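Local coordinates for trichomaglin (Trichosanthes lepiniana, PDB 1SGL), which probably cleaves the phosphodiester links of RNA as an S-like ribonuclease of the T2 family, at residues E95-W98 and G99-Y102; G115-N118 and Y119-T123. One frame throughout, in Å; residues are numbered along the deposited sequence.

Contact 1 of 2, residues E95-W98 and G99-Y102; sequences EILW and GQQY. With SO4 (sulfate ion), chain B.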
loop_
_atom_site.group_PDB
_atom_site.type_symbol
_atom_site.label_atom_id
_atom_site.label_comp_id
_atom_site.label_asym_id
_atom_site.label_seq_id
_atom_site.Cartn_x
_atom_site.Cartn_y
_atom_site.Cartn_z
ATOM N N GLU A 95 6.713 -16.520 3.331
ATOM C CA GLU A 95 7.256 -15.340 3.987
ATOM C C GLU A 95 6.157 -14.437 4.511
ATOM O O GLU A 95 5.005 -14.544 4.094
ATOM C CB GLU A 95 8.104 -14.542 2.997
ATOM C CG GLU A 95 9.414 -15.187 2.620
ATOM C CD GLU A 95 10.571 -14.604 3.392
ATOM O OE1 GLU A 95 10.437 -14.465 4.629
ATOM O OE2 GLU A 95 11.610 -14.290 2.768
ATOM N N ILE A 96 6.514 -13.557 5.437
ATOM C CA ILE A 96 5.553 -12.594 5.955
ATOM C C ILE A 96 5.547 -11.485 4.908
ATOM O O ILE A 96 6.539 -11.292 4.201
ATOM C CB ILE A 96 5.996 -11.995 7.303
ATOM C CG1 ILE A 96 7.466 -11.581 7.222
ATOM C CG2 ILE A 96 5.759 -12.991 8.419
ATOM C CD1 ILE A 96 7.984 -10.911 8.466
ATOM N N LEU A 97 4.438 -10.762 4.819
ATOM C CA LEU A 97 4.276 -9.680 3.859
ATOM C C LEU A 97 5.533 -8.842 3.626
ATOM O O LEU A 97 5.978 -8.705 2.490
ATOM C CB LEU A 97 3.126 -8.770 4.291
ATOM C CG LEU A 97 2.780 -7.613 3.351
ATOM C CD1 LEU A 97 2.279 -8.158 2.009
ATOM C CD2 LEU A 97 1.724 -6.734 4.002
ATOM N N TRP A 98 6.108 -8.292 4.690
ATOM C CA TRP A 98 7.300 -7.461 4.555
ATOM C C TRP A 98 8.413 -8.179 3.801
ATOM O O TRP A 98 9.102 -7.579 2.970
ATOM C CB TRP A 98 7.824 -7.030 5.928
ATOM C CG TRP A 98 6.762 -6.542 6.863
ATOM C CD1 TRP A 98 5.618 -5.865 6.533
ATOM C CD2 TRP A 98 6.737 -6.698 8.285
ATOM N NE1 TRP A 98 4.883 -5.599 7.661
ATOM C CE2 TRP A 98 5.545 -6.099 8.751
ATOM C CE3 TRP A 98 7.607 -7.287 9.213
ATOM C CZ2 TRP A 98 5.199 -6.073 10.107
ATOM C CZ3 TRP A 98 7.262 -7.259 10.564
ATOM C CH2 TRP A 98 6.070 -6.657 10.995
ATOM N N GLY A 99 8.583 -9.464 4.101
ATOM C CA GLY A 99 9.615 -10.249 3.453
ATOM C C GLY A 99 9.322 -10.463 1.984
ATOM O O GLY A 99 10.194 -10.260 1.136
ATOM N N GLN A 100 8.094 -10.881 1.685
ATOM C CA GLN A 100 7.689 -11.120 0.313
ATOM C C GLN A 100 7.847 -9.864 -0.546
ATOM O O GLN A 100 8.364 -9.938 -1.664
ATOM C CB GLN A 100 6.239 -11.575 0.250
ATOM C CG GLN A 100 5.747 -11.742 -1.174
ATOM C CD GLN A 100 4.320 -11.290 -1.345
ATOM O OE1 GLN A 100 3.967 -10.180 -0.955
ATOM N NE2 GLN A 100 3.489 -12.145 -1.928
ATOM N N GLN A 101 7.405 -8.718 -0.024
ATOM C CA GLN A 101 7.508 -7.466 -0.770
ATOM C C GLN A 101 8.954 -7.115 -1.040
ATOM O O GLN A 101 9.303 -6.693 -2.146
ATOM C CB GLN A 101 6.832 -6.319 -0.017
ATOM C CG GLN A 101 5.322 -6.404 -0.039
ATOM C CD GLN A 101 4.773 -6.351 -1.451
ATOM O OE1 GLN A 101 5.008 -5.394 -2.177
ATOM N NE2 GLN A 101 4.045 -7.385 -1.846
ATOM N N TYR A 102 9.803 -7.296 -0.034
ATOM C CA TYR A 102 11.214 -6.991 -0.208
ATOM C C TYR A 102 11.901 -7.891 -1.240
ATOM O O TYR A 102 12.609 -7.403 -2.119
ATOM C CB TYR A 102 11.979 -7.117 1.104
ATOM C CG TYR A 102 13.462 -6.960 0.869
ATOM C CD1 TYR A 102 13.987 -5.730 0.480
ATOM C CD2 TYR A 102 14.327 -8.060 0.933
ATOM C CE1 TYR A 102 15.328 -5.590 0.156
ATOM C CE2 TYR A 102 15.677 -7.931 0.604
ATOM C CZ TYR A 102 16.167 -6.690 0.216
ATOM O OH TYR A 102 17.491 -6.525 -0.124
HETATM S S SO4 B . 2.212 -8.155 -5.015
HETATM O O1 SO4 B . 1.667 -9.077 -6.028
HETATM O O2 SO4 B . 3.643 -8.450 -4.819
HETATM O O3 SO4 B . 1.490 -8.348 -3.748
HETATM O O4 SO4 B . 2.047 -6.756 -5.458
#
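Ile96 and Gln100 open the first turn of helix 97-106: from the N-cap position Ile96 O accepts Gln100 N at 3.0 Å, while its bond from Gly99 N is bent and weak. One residue on, Leu97 O takes Gln101 N at 2.9 Å, and Trp98 O receives Tyr102 N.

Apolar packing keeps the same spacing. Leu97 and Gln101 lie side by side and point the same way, with Leu97 CD1 4.1 Å from Gln101 CG.

Gln101 NE2 serves two partners. A bend at chi2 (-61°) folds Gln101 so that NE2 donates to Gln100 OE1 at 2.9 Å, arriving above the carbonyl plane. Gln101 NE2 also bonds O2 of a sulfate, probably from the crystallisation liquor, at 3.2 Å, and sulfate O3 weakly. A leucine here has no NH2 to give, which would probably leave the Gln100 amide less firmly fixed on its OE1 side and the sulfate with one partner fewer.

Around the turn, Gln100 NE2 is held by Gln88 O on strand 87-88. Trp98 packs against helix 72-78, meets Trp79 edge-to-face and bonds Trp79 O through NE1, while Gln101 rests on Tyr119 of helix 116-129.

Contact 2 of 2, residues G115-N118 and Y119-T123; sequences GEWN and YFKKT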
loop_
_atom_site.group_PDB
_atom_site.type_symbol
_atom_site.label_atom_id
_atom_site.label_comp_id
_atom_site.label_asym_id
_atom_site.label_seq_id
_atom_site.Cartn_x
_atom_site.Cartn_y
_atom_site.Cartn_z
ATOM N N GLY A 115 19.373 -2.740 -0.476
ATOM C CA GLY A 115 19.196 -3.447 0.776
ATOM C C GLY A 115 17.897 -3.241 1.528
ATOM O O GLY A 115 17.187 -2.248 1.337
ATOM N N GLU A 116 17.609 -4.200 2.404
ATOM C CA GLU A 116 16.410 -4.200 3.233
ATOM C C GLU A 116 16.150 -2.905 3.970
ATOM O O GLU A 116 15.101 -2.291 3.812
ATOM C CB GLU A 116 16.487 -5.314 4.268
ATOM C CG GLU A 116 16.125 -6.664 3.749
ATOM C CD GLU A 116 16.135 -7.701 4.844
ATOM O OE1 GLU A 116 15.425 -7.505 5.852
ATOM O OE2 GLU A 116 16.853 -8.708 4.695
ATOM N N TRP A 117 17.109 -2.513 4.795
ATOM C CA TRP A 117 16.988 -1.310 5.598
ATOM C C TRP A 117 16.458 -0.109 4.828
ATOM O O TRP A 117 15.447 0.486 5.202
ATOM C CB TRP A 117 18.337 -0.947 6.207
ATOM C CG TRP A 117 18.188 -0.057 7.375
ATOM C CD1 TRP A 117 17.689 -0.395 8.599
ATOM C CD2 TRP A 117 18.500 1.336 7.435
ATOM N NE1 TRP A 117 17.670 0.704 9.420
ATOM C CE2 TRP A 117 18.163 1.782 8.731
ATOM C CE3 TRP A 117 19.029 2.254 6.518
ATOM C CZ2 TRP A 117 18.338 3.112 9.138
ATOM C CZ3 TRP A 117 19.204 3.579 6.922
ATOM C CH2 TRP A 117 18.858 3.994 8.223
ATOM N N ASN A 118 17.158 0.240 3.757
ATOM C CA ASN A 118 16.798 1.369 2.917
ATOM C C ASN A 118 15.424 1.186 2.275
ATOM O O ASN A 118 14.704 2.156 2.057
ATOM C CB ASN A 118 17.873 1.563 1.842
ATOM C CG ASN A 118 17.663 2.820 1.024
ATOM O OD1 ASN A 118 17.459 3.907 1.569
ATOM N ND2 ASN A 118 17.725 2.680 -0.296
ATOM N N TYR A 119 15.062 -0.056 1.973
ATOM C CA TYR A 119 13.769 -0.332 1.368
ATOM C C TYR A 119 12.636 0.039 2.333
ATOM O O TYR A 119 11.730 0.787 1.973
ATOM C CB TYR A 119 13.661 -1.806 0.987
ATOM C CG TYR A 119 12.330 -2.188 0.378
ATOM C CD1 TYR A 119 11.936 -1.695 -0.872
ATOM C CD2 TYR A 119 11.463 -3.048 1.052
ATOM C CE1 TYR A 119 10.703 -2.059 -1.432
ATOM C CE2 TYR A 119 10.246 -3.415 0.510
ATOM C CZ TYR A 119 9.864 -2.924 -0.730
ATOM O OH TYR A 119 8.650 -3.318 -1.252
ATOM N N PHE A 120 12.693 -0.475 3.556
ATOM C CA PHE A 120 11.659 -0.166 4.535
ATOM C C PHE A 120 11.712 1.289 4.965
ATOM O O PHE A 120 10.677 1.922 5.153
ATOM C CB PHE A 120 11.778 -1.092 5.746
ATOM C CG PHE A 120 11.517 -2.523 5.415
ATOM C CD1 PHE A 120 10.268 -2.920 4.946
ATOM C CD2 PHE A 120 12.532 -3.467 5.492
ATOM C CE1 PHE A 120 10.034 -4.235 4.551
ATOM C CE2 PHE A 120 12.311 -4.789 5.099
ATOM C CZ PHE A 120 11.061 -5.171 4.627
ATOM N N LYS A 121 12.921 1.819 5.110
ATOM C CA LYS A 121 13.086 3.208 5.505
ATOM C C LYS A 121 12.448 4.135 4.472
ATOM O O LYS A 121 11.696 5.039 4.823
ATOM C CB LYS A 121 14.564 3.551 5.626
ATOM C CG LYS A 121 14.827 5.000 5.961
ATOM C CD LYS A 121 16.321 5.266 6.032
ATOM C CE LYS A 121 16.608 6.705 6.429
ATOM N NZ LYS A 121 18.072 6.967 6.522
ATOM N N LYS A 122 12.755 3.906 3.199
ATOM C CA LYS A 122 12.213 4.738 2.128
ATOM C C LYS A 122 10.705 4.592 1.985
ATOM O O LYS A 122 9.991 5.572 1.788
ATOM C CB LYS A 122 12.859 4.387 0.790
ATOM C CG LYS A 122 13.051 5.599 -0.093
ATOM C CD LYS A 122 14.143 6.479 0.504
ATOM C CE LYS A 122 14.087 7.896 -0.027
ATOM N NZ LYS A 122 12.838 8.580 0.410
ATOM N N THR A 123 10.221 3.361 2.066
ATOM C CA THR A 123 8.796 3.128 1.934
ATOM C C THR A 123 8.019 3.836 3.045
ATOM O O THR A 123 6.993 4.460 2.789
ATOM C CB THR A 123 8.487 1.624 1.944
ATOM O OG1 THR A 123 9.140 0.999 0.825
ATOM C CG2 THR A 123 6.981 1.392 1.842
#
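Trp117 and Lys121, one helical turn apart, make the main side-chain contact between 115-118 and 119-123. The lysine is extended from CG to NZ and passes obliquely by the six-membered part of the indole: Lys121 CD lies 3.5 Å from Trp117 CZ3, and Lys121 NZ is as close to Trp117 CH2. Both side chains leave the backbone anti to their own N (chi1 -160° for Trp117, 177° for Lys121), which brings them together.

Beneath them run the helical bonds. Glu116 O accepts Phe120 N at 3.0 Å, and Phe120 CD2 sits 3.3 Å from the same Glu116 O. Lys121 N reaches Trp117 O and Lys122 N reaches Asn118 O, both at 2.9 Å. Gly115, at the N-cap, supplies its O to Tyr119 N; its backbone angles (phi 89°) would jam a side chain against the preceding carbonyl. Further on, Tyr119 O is gripped from opposite faces by Thr123 N and by Thr123 OG1, the latter at 2.8 Å.

In the next shell, Glu116 OE2 accepts Asp64 N, Tyr119 OH bonds Leu45 O, and the Trp117 ring meets that of Phe71.

The chemistry is thus divided. The end of the lysine chain, CD to NZ, lies against an exposed indole and shields part of it, whereas the N-H of Asp64 probably helps to offset the charge of the buried Glu116 carboxylate.

Overall arrangement
Contacts 1 and 2 are the opening turns of two successive helices, 97-106 and 116-129, with centres about 12 Å apart. The helices meet directly: Tyr102 CE2 packs 3.4 Å from Glu116 CG, and Trp98 O lies 3.5 Å from Phe120 CZ. Gln101 O approaches Tyr119 OH to 3.6 Å, a packing contact made by the same residue whose side-chain amide bonds the sulfate. That ion is also hydrogen-bonded by His43 and His105, which fall in the two histidine motifs that mark T2 ribonucleases, so it probably occupies a phosphate position in the active site. Contact 1 thus probably borders this site; contact 2 is linked less directly, through Tyr119 OH and Leu45 O on strand 40-47, which also carries His43.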